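Long-range contacts in sortase B (Clostridium perfringens, PDB 5YFK), which is a class B sortase, a cysteine transpeptidase that, like its relatives, probably cleaves a sorting signal and joins surface proteins to the cell envelope: residues Y17-L26 with W58-P69; N47-Y55 with H81-S89. The protein carries 1 engineered substitution. All coordinates share one frame; numbering follows the deposited sequence.

Contact 1: residues Y17-L26 with W58-P69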
loop_
_atom_site.group_PDB
_atom_site.type_symbol
_atom_site.label_atom_id
_atom_site.label_comp_id
_atom_site.label_asym_id
_atom_site.label_seq_id
_atom_site.Cartn_x
_atom_site.Cartn_y
_atom_site.Cartn_z
ATOM N N TYR A 17 11.353 -12.225 4.940
ATOM C CA TYR A 17 10.165 -11.374 4.867
ATOM C C TYR A 17 8.905 -12.251 4.835
ATOM O O TYR A 17 7.859 -11.812 4.362
ATOM C CB TYR A 17 10.237 -10.471 3.612
ATOM C CG TYR A 17 9.726 -9.036 3.775
ATOM C CD1 TYR A 17 10.610 -7.950 3.799
ATOM C CD2 TYR A 17 8.374 -8.753 3.637
ATOM C CE1 TYR A 17 10.142 -6.636 3.851
ATOM C CE2 TYR A 17 7.895 -7.449 3.658
ATOM C CZ TYR A 17 8.769 -6.385 3.772
ATOM O OH TYR A 17 8.237 -5.091 3.817
ATOM N N ASP A 18 9.002 -13.470 5.379
ATOM C CA ASP A 18 7.839 -14.359 5.519
ATOM C C ASP A 18 7.910 -15.295 6.732
ATOM O O ASP A 18 6.893 -15.812 7.186
ATOM C CB ASP A 18 7.640 -15.186 4.247
ATOM C CG ASP A 18 6.910 -14.417 3.161
ATOM O OD1 ASP A 18 5.740 -14.022 3.389
ATOM O OD2 ASP A 18 7.526 -14.164 2.100
ATOM N N ASN A 19 9.094 -15.454 7.302
ATOM C CA ASN A 19 9.234 -15.521 8.754
ATOM C C ASN A 19 8.339 -14.489 9.453
ATOM O O ASN A 19 7.596 -14.814 10.383
ATOM C CB ASN A 19 10.700 -15.281 9.134
ATOM C CG ASN A 19 10.901 -15.122 10.626
ATOM O OD1 ASN A 19 10.720 -14.035 11.178
ATOM N ND2 ASN A 19 11.334 -16.194 11.279
ATOM N N LEU A 20 8.405 -13.247 8.979
ATOM C CA LEU A 20 7.707 -12.132 9.606
ATOM C C LEU A 20 6.198 -12.298 9.544
ATOM O O LEU A 20 5.472 -11.647 10.290
ATOM C CB LEU A 20 8.081 -10.820 8.917
ATOM C CG LEU A 20 9.546 -10.412 9.026
ATOM C CD1 LEU A 20 9.830 -9.219 8.120
ATOM C CD2 LEU A 20 9.887 -10.100 10.477
ATOM N N ARG A 21 5.727 -13.029 8.544
ATOM C CA ARG A 21 4.300 -13.173 8.304
ATOM C C ARG A 21 3.599 -13.843 9.482
ATOM O O ARG A 21 2.397 -13.648 9.714
ATOM C CB ARG A 21 4.077 -13.995 7.046
ATOM C CG ARG A 21 2.751 -13.717 6.371
ATOM C CD ARG A 21 2.764 -14.264 4.961
ATOM N NE ARG A 21 1.467 -14.816 4.590
ATOM C CZ ARG A 21 1.298 -15.808 3.720
ATOM N NH1 ARG A 21 2.348 -16.401 3.167
ATOM N NH2 ARG A 21 0.077 -16.230 3.425
ATOM N N SER A 22 4.372 -14.589 10.261
ATOM C CA SER A 22 3.849 -15.215 11.470
ATOM C C SER A 22 3.685 -14.162 12.567
ATOM O O SER A 22 2.883 -14.328 13.478
ATOM C CB SER A 22 4.793 -16.327 11.935
ATOM O OG SER A 22 5.932 -15.776 12.576
ATOM N N LEU A 23 4.319 -13.008 12.362
ATOM C CA LEU A 23 4.182 -11.863 13.262
ATOM C C LEU A 23 3.081 -10.908 12.818
ATOM O O LEU A 23 3.001 -9.779 13.304
ATOM C CB LEU A 23 5.492 -11.085 13.328
ATOM C CG LEU A 23 6.488 -11.479 14.412
ATOM C CD1 LEU A 23 7.608 -10.456 14.436
ATOM C CD2 LEU A 23 5.804 -11.571 15.771
ATOM N N SER A 24 2.242 -11.346 11.890
ATOM C CA SER A 24 1.222 -10.459 11.353
ATOM C C SER A 24 0.132 -10.248 12.374
ATOM O O SER A 24 -0.439 -11.208 12.878
ATOM C CB SER A 24 0.606 -11.014 10.086
ATOM O OG SER A 24 -0.568 -10.278 9.796
ATOM N N PRO A 25 -0.220 -8.982 12.627
ATOM C CA PRO A 25 -1.334 -8.710 13.509
ATOM C C PRO A 25 -2.672 -8.962 12.837
ATOM O O PRO A 25 -3.705 -8.818 13.478
ATOM C CB PRO A 25 -1.150 -7.227 13.862
ATOM C CG PRO A 25 -0.387 -6.655 12.711
ATOM C CD PRO A 25 0.512 -7.760 12.249
ATOM N N LEU A 26 -2.642 -9.452 11.595
ATOM C CA LEU A 26 -3.857 -9.840 10.886
ATOM C C LEU A 26 -3.914 -11.359 10.689
ATOM O O LEU A 26 -4.098 -11.835 9.570
ATOM C CB LEU A 26 -3.924 -9.149 9.517
ATOM C CG LEU A 26 -3.997 -7.615 9.509
ATOM C CD1 LEU A 26 -3.864 -7.049 8.102
ATOM C CD2 LEU A 26 -5.286 -7.122 10.151
ATOM N N TRP A 58 0.754 -2.922 9.130
ATOM C CA TRP A 58 0.710 -4.122 8.317
ATOM C C TRP A 58 -0.314 -3.926 7.175
ATOM O O TRP A 58 -1.348 -3.276 7.346
ATOM C CB TRP A 58 0.325 -5.337 9.172
ATOM C CG TRP A 58 0.591 -6.652 8.475
ATOM C CD1 TRP A 58 -0.151 -7.223 7.482
ATOM C CD2 TRP A 58 1.760 -7.459 8.609
ATOM N NE1 TRP A 58 0.447 -8.366 7.045
ATOM C CE2 TRP A 58 1.679 -8.474 7.633
ATOM C CE3 TRP A 58 2.912 -7.366 9.396
ATOM C CZ2 TRP A 58 2.593 -9.491 7.562
ATOM C CZ3 TRP A 58 3.839 -8.376 9.319
ATOM C CH2 TRP A 58 3.687 -9.422 8.390
ATOM N N ILE A 59 0.014 -4.449 6.012
ATOM C CA ILE A 59 -0.904 -4.403 4.869
ATOM C C ILE A 59 -1.190 -5.824 4.382
ATOM O O ILE A 59 -0.279 -6.627 4.157
ATOM C CB ILE A 59 -0.312 -3.537 3.725
ATOM C CG1 ILE A 59 -1.315 -3.355 2.589
ATOM C CG2 ILE A 59 0.978 -4.105 3.196
ATOM C CD1 ILE A 59 -0.917 -2.275 1.590
ATOM N N LYS A 60 -2.456 -6.054 4.062
ATOM C CA LYS A 60 -2.878 -7.255 3.410
ATOM C C LYS A 60 -3.887 -6.921 2.332
ATOM O O LYS A 60 -4.894 -6.252 2.599
ATOM C CB LYS A 60 -3.490 -8.225 4.437
ATOM C CG LYS A 60 -4.105 -9.489 3.826
ATOM C CD LYS A 60 -3.061 -10.376 3.183
ATOM C CE LYS A 60 -3.615 -11.191 2.020
ATOM N NZ LYS A 60 -2.515 -11.676 1.141
ATOM N N VAL A 61 -3.699 -7.515 1.162
ATOM C CA VAL A 61 -4.601 -7.251 0.038
ATOM C C VAL A 61 -5.344 -8.504 -0.360
ATOM O O VAL A 61 -4.759 -9.547 -0.649
ATOM C CB VAL A 61 -3.898 -6.622 -1.175
ATOM C CG1 VAL A 61 -4.893 -6.409 -2.327
ATOM C CG2 VAL A 61 -3.269 -5.289 -0.782
ATOM N N GLU A 62 -6.664 -8.392 -0.299
ATOM C CA GLU A 62 -7.550 -9.520 -0.487
ATOM C C GLU A 62 -7.278 -10.144 -1.827
ATOM O O GLU A 62 -7.066 -9.442 -2.823
ATOM C CB GLU A 62 -9.006 -9.022 -0.434
ATOM C CG GLU A 62 -10.046 -9.970 -1.005
ATOM C CD GLU A 62 -11.473 -9.407 -0.917
ATOM O OE1 GLU A 62 -11.677 -8.215 -1.234
ATOM O OE2 GLU A 62 -12.409 -10.182 -0.625
ATOM N N GLY A 63 -7.175 -11.472 -1.821
ATOM C CA GLY A 63 -7.049 -12.265 -3.032
ATOM C C GLY A 63 -5.665 -12.326 -3.648
ATOM O O GLY A 63 -5.516 -12.698 -4.808
ATOM N N THR A 64 -4.670 -11.826 -2.916
ATOM C CA THR A 64 -3.286 -11.763 -3.390
ATOM C C THR A 64 -2.351 -12.296 -2.315
ATOM O O THR A 64 -2.785 -12.650 -1.209
ATOM C CB THR A 64 -2.832 -10.312 -3.645
ATOM O OG1 THR A 64 -2.668 -9.665 -2.376
ATOM C CG2 THR A 64 -3.842 -9.569 -4.497
ATOM N N ASN A 65 -1.083 -12.395 -2.678
ATOM C CA ASN A 65 -0.014 -12.687 -1.724
ATOM C C ASN A 65 0.625 -11.451 -1.121
ATOM O O ASN A 65 1.702 -11.536 -0.533
ATOM C CB ASN A 65 1.066 -13.548 -2.365
ATOM C CG ASN A 65 1.818 -12.835 -3.472
ATOM O OD1 ASN A 65 1.391 -11.809 -3.975
ATOM N ND2 ASN A 65 2.979 -13.367 -3.819
ATOM N N ILE A 66 -0.084 -10.337 -1.177
ATOM C CA ILE A 66 0.379 -9.114 -0.549
ATOM C C ILE A 66 -0.038 -9.105 0.925
ATOM O O ILE A 66 -1.206 -8.962 1.280
ATOM C CB ILE A 66 -0.108 -7.858 -1.288
ATOM C CG1 ILE A 66 0.360 -7.879 -2.737
ATOM C CG2 ILE A 66 0.433 -6.593 -0.609
ATOM C CD1 ILE A 66 -0.388 -6.882 -3.586
ATOM N N ASP A 67 0.946 -9.307 1.780
ATOM C CA ASP A 67 0.747 -9.647 3.186
ATOM C C ASP A 67 2.055 -9.350 3.911
ATOM O O ASP A 67 2.935 -10.227 4.067
ATOM C CB ASP A 67 0.392 -11.127 3.328
ATOM C CG ASP A 67 -0.122 -11.486 4.699
ATOM O OD1 ASP A 67 -0.182 -10.618 5.593
ATOM O OD2 ASP A 67 -0.485 -12.670 4.874
ATOM N N PHE A 68 2.255 -8.073 4.232
ATOM C CA PHE A 68 3.571 -7.578 4.592
ATOM C C PHE A 68 3.523 -6.570 5.738
ATOM O O PHE A 68 2.626 -5.722 5.798
ATOM C CB PHE A 68 4.218 -6.892 3.385
ATOM C CG PHE A 68 4.455 -7.807 2.214
ATOM C CD1 PHE A 68 5.422 -8.790 2.281
ATOM C CD2 PHE A 68 3.771 -7.628 1.030
ATOM C CE1 PHE A 68 5.652 -9.623 1.203
ATOM C CE2 PHE A 68 3.984 -8.462 -0.041
ATOM C CZ PHE A 68 4.941 -9.448 0.043
ATOM N N PRO A 69 4.665 -6.438 6.439
ATOM C CA PRO A 69 4.919 -5.232 7.219
ATOM C C PRO A 69 5.345 -4.055 6.323
ATOM O O PRO A 69 5.822 -4.264 5.220
ATOM C CB PRO A 69 6.079 -5.663 8.134
ATOM C CG PRO A 69 6.828 -6.639 7.289
ATOM C CD PRO A 69 5.807 -7.375 6.466
#
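The first hairpin of the sortase beta fold, strands 55-61 and 67-72, is covered here by the N-terminal segment 17-26, which lays Ser24 on the indole of Trp58. Ser24 CB stands 3.7 Å from the centroid of the six-membered ring of Trp58, a CH-pi contact 18° off the normal, and Ser24 OG lies over the same face nearer the rim. The opposite face of the indole rests on the backbone of its own hairpin, on Phe68 C and Pro69 N. Rotation of the Trp58 ring is fixed at its edge, where NE1 donates in the ring plane to Asp67 OD1 at 2.8 Å. Asp67 thus serves both segments: its other oxygen, OD2, takes Arg21 NE at 2.9 Å in a salt bridge that arrives from above the carboxylate plane and is bent to 138°. With CG of Arg21 anti to the backbone N (chi1 -155°), the aliphatic part of the chain runs past Asp67 before NE meets it.

Such a cover is consistent with class B sortases, which carry N-terminal helices ahead of the beta-barrel. At its start Tyr17 OH donates to Pro69 O at 2.9 Å, tilted from the carbonyl plane, while also bonding to Ile94 of the next strand. At its other end Pro25 CD reaches Trp58 CE3 at 3.7 Å, and Leu26 CD1 touches both Trp58 CD1 and Lys60 CB.

Contact 2: residues N47-Y55 with H81-S89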
loop_
_atom_site.group_PDB
_atom_site.type_symbol
_atom_site.label_atom_id
_atom_site.label_comp_id
_atom_site.label_asym_id
_atom_site.label_seq_id
_atom_site.Cartn_x
_atom_site.Cartn_y
_atom_site.Cartn_z
ATOM N N ASN A 47 6.945 -6.432 18.604
ATOM C CA ASN A 47 8.085 -7.186 18.096
ATOM C C ASN A 47 8.546 -6.683 16.744
ATOM O O ASN A 47 9.718 -6.490 16.524
ATOM C CB ASN A 47 7.742 -8.666 17.988
ATOM C CG ASN A 47 8.032 -9.419 19.271
ATOM O OD1 ASN A 47 9.071 -9.213 19.903
ATOM N ND2 ASN A 47 7.058 -10.178 19.733
ATOM N N LEU A 48 7.602 -6.339 15.874
ATOM C CA LEU A 48 7.966 -5.675 14.626
ATOM C C LEU A 48 8.728 -4.361 14.838
ATOM O O LEU A 48 9.729 -4.121 14.184
ATOM C CB LEU A 48 6.707 -5.438 13.788
ATOM C CG LEU A 48 6.081 -6.749 13.315
ATOM C CD1 LEU A 48 4.599 -6.598 12.972
ATOM C CD2 LEU A 48 6.864 -7.242 12.115
ATOM N N LYS A 49 8.162 -3.459 15.635
ATOM C CA LYS A 49 8.814 -2.182 15.957
ATOM C C LYS A 49 10.234 -2.391 16.510
ATOM O O LYS A 49 11.154 -1.624 16.218
ATOM C CB LYS A 49 7.964 -1.423 16.977
ATOM C CG LYS A 49 7.612 0.002 16.587
ATOM C CD LYS A 49 6.487 0.549 17.458
ATOM C CE LYS A 49 5.179 -0.207 17.238
ATOM N NZ LYS A 49 3.984 0.648 17.497
ATOM N N ASN A 50 10.414 -3.459 17.279
ATOM C CA ASN A 50 11.698 -3.740 17.901
ATOM C C ASN A 50 12.693 -4.254 16.875
ATOM O O ASN A 50 13.838 -3.820 16.847
ATOM C CB ASN A 50 11.523 -4.754 19.034
ATOM C CG ASN A 50 12.781 -4.923 19.866
ATOM O OD1 ASN A 50 13.195 -4.010 20.587
ATOM N ND2 ASN A 50 13.384 -6.104 19.789
ATOM N N ILE A 51 12.223 -5.078 15.946
ATOM C CA ILE A 51 13.069 -5.503 14.839
ATOM C C ILE A 51 13.487 -4.312 13.975
ATOM O O ILE A 51 14.644 -4.205 13.561
ATOM C CB ILE A 51 12.370 -6.569 13.969
ATOM C CG1 ILE A 51 12.179 -7.862 14.760
ATOM C CG2 ILE A 51 13.207 -6.863 12.733
ATOM C CD1 ILE A 51 10.967 -8.673 14.350
ATOM N N ASN A 52 12.542 -3.424 13.680
ATOM C CA ASN A 52 12.845 -2.253 12.868
ATOM C C ASN A 52 11.961 -1.089 13.275
ATOM O O ASN A 52 10.782 -1.063 12.965
ATOM C CB ASN A 52 12.642 -2.569 11.389
ATOM C CG ASN A 52 13.068 -1.437 10.471
ATOM O OD1 ASN A 52 13.242 -0.283 10.886
ATOM N ND2 ASN A 52 13.205 -1.759 9.192
ATOM N N PRO A 53 12.556 -0.080 13.906
ATOM C CA PRO A 53 11.774 1.037 14.409
ATOM C C PRO A 53 11.036 1.816 13.302
ATOM O O PRO A 53 10.171 2.656 13.590
ATOM C CB PRO A 53 12.828 1.927 15.080
ATOM C CG PRO A 53 14.022 1.049 15.301
ATOM C CD PRO A 53 13.997 0.080 14.156
ATOM N N ASP A 54 11.404 1.564 12.054
ATOM C CA ASP A 54 10.766 2.227 10.911
ATOM C C ASP A 54 9.393 1.607 10.595
ATOM O O ASP A 54 8.632 2.137 9.768
ATOM C CB ASP A 54 11.673 2.119 9.686
ATOM C CG ASP A 54 12.961 2.920 9.826
ATOM O OD1 ASP A 54 12.984 3.871 10.641
ATOM O OD2 ASP A 54 13.817 2.781 8.928
ATOM N N TYR A 55 9.078 0.504 11.256
ATOM C CA TYR A 55 7.775 -0.143 11.101
ATOM C C TYR A 55 6.623 0.819 11.393
ATOM O O TYR A 55 6.664 1.567 12.375
ATOM C CB TYR A 55 7.677 -1.341 12.038
ATOM C CG TYR A 55 6.310 -1.989 12.016
ATOM C CD1 TYR A 55 5.938 -2.808 10.963
ATOM C CD2 TYR A 55 5.370 -1.703 12.990
ATOM C CE1 TYR A 55 4.683 -3.380 10.920
ATOM C CE2 TYR A 55 4.135 -2.325 12.999
ATOM C CZ TYR A 55 3.788 -3.142 11.939
ATOM O OH TYR A 55 2.534 -3.691 11.880
ATOM N N HIS A 81 15.934 -0.845 -1.693
ATOM C CA HIS A 81 17.211 -1.574 -1.746
ATOM C C HIS A 81 17.604 -2.195 -0.416
ATOM O O HIS A 81 18.692 -2.773 -0.289
ATOM C CB HIS A 81 18.322 -0.630 -2.207
ATOM C CG HIS A 81 17.986 0.118 -3.452
ATOM N ND1 HIS A 81 17.789 1.480 -3.467
ATOM C CD2 HIS A 81 17.699 -0.316 -4.702
ATOM C CE1 HIS A 81 17.503 1.867 -4.696
ATOM N NE2 HIS A 81 17.416 0.793 -5.458
ATOM N N HIS A 82 16.718 -2.124 0.570
ATOM C CA HIS A 82 16.946 -2.845 1.804
ATOM C C HIS A 82 15.700 -3.605 2.237
ATOM O O HIS A 82 14.567 -3.173 1.991
ATOM C CB HIS A 82 17.368 -1.904 2.932
ATOM C CG HIS A 82 18.635 -1.156 2.658
ATOM N ND1 HIS A 82 18.674 -0.020 1.880
ATOM C CD2 HIS A 82 19.913 -1.395 3.039
ATOM C CE1 HIS A 82 19.915 0.432 1.828
ATOM N NE2 HIS A 82 20.692 -0.416 2.474
ATOM N N ASN A 83 15.918 -4.651 3.017
ATOM C CA ASN A 83 14.827 -5.466 3.523
ATOM C C ASN A 83 14.405 -4.999 4.896
ATOM O O ASN A 83 14.758 -3.895 5.306
ATOM C CB ASN A 83 15.201 -6.949 3.532
ATOM C CG ASN A 83 16.237 -7.293 4.583
ATOM O OD1 ASN A 83 16.623 -6.462 5.404
ATOM N ND2 ASN A 83 16.708 -8.525 4.543
ATOM N N PHE A 84 13.546 -5.772 5.555
ATOM C CA PHE A 84 12.975 -5.346 6.824
ATOM C C PHE A 84 14.022 -5.243 7.934
ATOM O O PHE A 84 13.822 -4.511 8.911
ATOM C CB PHE A 84 11.887 -6.307 7.278
ATOM C CG PHE A 84 11.064 -5.779 8.407
ATOM C CD1 PHE A 84 10.163 -4.745 8.201
ATOM C CD2 PHE A 84 11.203 -6.293 9.679
ATOM C CE1 PHE A 84 9.402 -4.257 9.243
ATOM C CE2 PHE A 84 10.444 -5.803 10.731
ATOM C CZ PHE A 84 9.541 -4.785 10.513
ATOM N N ASN A 85 15.060 -6.076 7.839
ATOM C CA ASN A 85 16.218 -6.018 8.741
ATOM C C ASN A 85 17.235 -4.951 8.343
ATOM O O ASN A 85 18.314 -4.880 8.932
ATOM C CB ASN A 85 16.937 -7.375 8.778
ATOM C CG ASN A 85 16.066 -8.485 9.320
ATOM O OD1 ASN A 85 15.833 -9.491 8.650
ATOM N ND2 ASN A 85 15.556 -8.298 10.529
ATOM N N LYS A 86 16.943 -4.223 7.267
ATOM C CA LYS A 86 17.811 -3.165 6.758
ATOM C C LYS A 86 19.058 -3.713 6.072
ATOM O O LYS A 86 19.990 -2.969 5.777
ATOM C CB LYS A 86 18.214 -2.201 7.884
ATOM C CG LYS A 86 17.033 -1.537 8.563
ATOM C CD LYS A 86 17.387 -0.180 9.156
ATOM C CE LYS A 86 16.443 0.169 10.287
ATOM N NZ LYS A 86 16.863 1.400 11.002
ATOM N N GLU A 87 19.026 -4.990 5.728
ATOM C CA GLU A 87 20.083 -5.586 4.937
ATOM C C GLU A 87 19.880 -5.230 3.473
ATOM O O GLU A 87 18.745 -5.040 3.028
ATOM C CB GLU A 87 20.084 -7.105 5.139
ATOM C CG GLU A 87 20.317 -7.515 6.596
ATOM C CD GLU A 87 19.726 -8.873 6.958
ATOM O OE1 GLU A 87 19.038 -9.487 6.111
ATOM O OE2 GLU A 87 19.897 -9.303 8.122
ATOM N N LYS A 88 20.987 -5.036 2.763
ATOM C CA LYS A 88 20.978 -4.989 1.302
ATOM C C LYS A 88 20.032 -6.036 0.736
ATOM O O LYS A 88 20.092 -7.211 1.101
ATOM C CB LYS A 88 22.382 -5.246 0.749
ATOM C CG LYS A 88 23.428 -4.217 1.160
ATOM C CD LYS A 88 23.220 -2.877 0.471
ATOM C CE LYS A 88 23.257 -3.003 -1.046
ATOM N NZ LYS A 88 24.540 -3.584 -1.529
ATOM N N SER A 89 19.200 -5.631 -0.212
ATOM C CA SER A 89 18.188 -6.534 -0.732
ATOM C C SER A 89 17.739 -6.051 -2.084
ATOM O O SER A 89 17.550 -4.851 -2.295
ATOM C CB SER A 89 16.999 -6.607 0.221
ATOM O OG SER A 89 15.876 -7.210 -0.409
HETATM O O HOH W 1 15.995 -3.589 10.800
#
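This is a helix-end contact at the edge of the sortase fold: the C-terminal turn of helix 35-51 and the turn after it receive Phe84 from the long loop joining strands 67-72 and 94-96. Phe84, with CG anti to the backbone N (chi1 -168°), extends its ring into a pocket of Leu48, Ile51, Asn52 and Tyr55. Asn52 CB lies over one face of the Phe84 ring, a CH-pi contact 4.1 Å from its centroid. Ile51 CG2 meets CE2 of Phe84 at 3.6 Å, whereas Tyr55 CD1 and the carbonyl oxygen of Leu48 come to the ring edge.

Asn52, the first residue beyond the helix, uses both ends of its amide. Asn52 ND2 donates to Phe84 O at 2.8 Å, from above the carbonyl plane, and also bonds to the hydroxyl of Tyr79; Asn52 OD1 accepts from Asp54 N at 2.9 Å, closing an Asx turn. Together these bonds hold the amide's rotation. A water donates to both Ile51 O and Phe84 O, adding a second link to the latter. Crossing Asn52 at a slant, the Lys86 chain, extended beyond CG, brings CE to 3.3 Å from Asn52 OD1, and its NZ forms a long salt bridge of 3.9 Å with Asp54 OD2, whose stronger partner is the Tyr79 hydroxyl. The Phe84 ring also touches Pro69 and Val71, so it sits between helix 35-51 and strand 67-72, with Leu20 of the N-terminal segment packed against it.

From the N terminus the chain passes through 17-26, then helix 35-51 and the turn within 47-55, before entering the hairpin of 58-69 and, later, the loop 81-89. Contact 1 closes an excursion of 31 residues that contains the whole of that helix; contact 2 closes one of 25 that contains nearly all of the hairpin. Their segments alternate, so the two closures cross rather than nest. They also touch: Leu23 of contact 1 meets Leu48 and Ile51 of contact 2, and both segments of contact 1 reach the loop 81-89. The N-terminal segment, helix 35-51, the first hairpin and the loop before strand 94-96 are thereby joined in one continuous packed region.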